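Ribonucleoside triphosphate reductase (Lactobacillus leichmannii, PDB 1L1L) catalyses the adenosylcobalamin (vitamin B12)-dependent reduction of ribonucleoside triphosphates to deoxyribonucleotides, as an allosterically regulated monomeric class II ribonucleotide reductase. Local coordinates at residues N289-G293 and G294-A298. Numbering follows the deposited sequence.
Sequences NNKAG and GRLTA
Lys-291 lays its aliphatic chain alongside the backbone of Arg-295 and brings its ammonium end up to Thr-297. Lys-291 CD is 3.9 Å from the carbonyl O of Arg-295, and Lys-291 NZ approaches the same oxygen to 3.6 Å, too long for a hydrogen bond. Bends at chi2 (-55°) and chi4 (71°) fold the chain so that Lys-291 NZ also comes within 3.6 Å of the methyl CG2 of Thr-297, the two side chains crossing at about a right angle. The charge itself is taken up by a salt bridge to Asp-300, in the first turn of the following helix. Near the root of the lysine, Lys-291 CB lies 4.3 Å from CD2 of Leu-296, a loose apolar contact with a buried side chain.

The backbone brings these partners together through two overlapping turns. A type I turn runs from Asn-289 to Ala-292, closed by Ala-292 N on Asn-289 O at 2.6 Å; a type II turn follows from Lys-291 to Gly-294. In the second, Gly-294 N donates to Lys-291 O at 2.8 Å. Gly-293 takes the left-handed conformation (phi 87°) at the third position of the turn, which favours glycine.

Thr-297 is the N-cap of helix 298-313: its side chain caps a backbone N there, while Asp-300 OD2 accepts from Thr-297 N, an arrangement consistent with a capping box. Gly-293 and Gly-294 make backbone hydrogen bonds with Val-178, tying this surface connection between helices 275-289 and 298-313 to the loop that lies between helix 169-172 and strand 183-187.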
loop_
_atom_site.group_PDB
_atom_site.type_symbol
_atom_site.label_atom_id
_atom_site.label_comp_id
_atom_site.label_asym_id
_atom_site.label_seq_id
_atom_site.Cartn_x
_atom_site.Cartn_y
_atom_site.Cartn_z
ATOM N N ASN A 289 15.104 24.102 13.045
ATOM C CA ASN A 289 15.935 25.065 13.775
ATOM C C ASN A 289 17.428 24.798 13.550
ATOM O O ASN A 289 18.197 25.728 13.309
ATOM C CB ASN A 289 15.640 25.024 15.282
ATOM C CG ASN A 289 14.325 25.698 15.650
ATOM O OD1 ASN A 289 13.728 26.411 14.840
ATOM N ND2 ASN A 289 13.879 25.486 16.887
ATOM N N ASN A 290 17.821 23.529 13.644
ATOM C CA ASN A 290 19.207 23.103 13.455
ATOM C C ASN A 290 19.796 23.591 12.132
ATOM O O ASN A 290 21.011 23.505 11.916
ATOM C CB ASN A 290 19.295 21.577 13.525
ATOM C CG ASN A 290 19.112 21.043 14.933
ATOM O OD1 ASN A 290 18.273 21.534 15.697
ATOM N ND2 ASN A 290 19.891 20.020 15.283
ATOM N N LYS A 291 18.938 24.094 11.250
ATOM C CA LYS A 291 19.364 24.609 9.959
ATOM C C LYS A 291 18.933 26.063 9.797
ATOM O O LYS A 291 18.882 26.592 8.686
ATOM C CB LYS A 291 18.782 23.763 8.819
ATOM C CG LYS A 291 19.374 22.364 8.712
ATOM C CD LYS A 291 20.891 22.422 8.590
ATOM C CE LYS A 291 21.488 21.049 8.323
ATOM N NZ LYS A 291 21.184 20.573 6.946
ATOM N N ALA A 292 18.619 26.706 10.917
ATOM C CA ALA A 292 18.204 28.101 10.904
ATOM C C ALA A 292 19.296 28.956 10.253
ATOM O O ALA A 292 20.461 28.904 10.657
ATOM C CB ALA A 292 17.941 28.574 12.322
ATOM N N GLY A 293 18.912 29.732 9.242
ATOM C CA GLY A 293 19.868 30.575 8.550
ATOM C C GLY A 293 20.556 29.837 7.417
ATOM O O GLY A 293 21.273 30.439 6.610
ATOM N N GLY A 294 20.330 28.526 7.363
ATOM C CA GLY A 294 20.922 27.691 6.330
ATOM C C GLY A 294 19.936 27.122 5.318
ATOM O O GLY A 294 18.936 27.758 4.967
ATOM N N ARG A 295 20.222 25.913 4.847
ATOM C CA ARG A 295 19.377 25.260 3.850
ATOM C C ARG A 295 19.037 23.828 4.240
ATOM O O ARG A 295 19.851 23.125 4.850
ATOM C CB ARG A 295 20.093 25.265 2.493
ATOM C CG ARG A 295 20.373 26.655 1.949
ATOM C CD ARG A 295 19.125 27.268 1.345
ATOM N NE ARG A 295 18.892 26.778 -0.010
ATOM C CZ ARG A 295 17.864 27.145 -0.767
ATOM N NH1 ARG A 295 16.973 28.003 -0.294
ATOM N NH2 ARG A 295 17.731 26.665 -1.998
ATOM N N LEU A 296 17.827 23.397 3.892
ATOM C CA LEU A 296 17.397 22.036 4.197
ATOM C C LEU A 296 17.956 21.075 3.150
ATOM O O LEU A 296 17.970 21.392 1.957
ATOM C CB LEU A 296 15.861 21.948 4.195
ATOM C CG LEU A 296 15.113 22.752 5.267
ATOM C CD1 LEU A 296 13.611 22.682 5.018
ATOM C CD2 LEU A 296 15.456 22.198 6.641
ATOM N N THR A 297 18.423 19.913 3.604
ATOM C CA THR A 297 18.961 18.888 2.712
ATOM C C THR A 297 17.876 17.825 2.503
ATOM O O THR A 297 16.803 17.902 3.104
ATOM C CB THR A 297 20.203 18.197 3.316
ATOM O OG1 THR A 297 19.837 17.513 4.524
ATOM C CG2 THR A 297 21.300 19.232 3.625
ATOM N N ALA A 298 18.161 16.841 1.656
ATOM C CA ALA A 298 17.205 15.774 1.391
ATOM C C ALA A 298 17.047 14.970 2.665
ATOM O O ALA A 298 15.971 14.439 2.945
ATOM C CB ALA A 298 17.705 14.876 0.262
#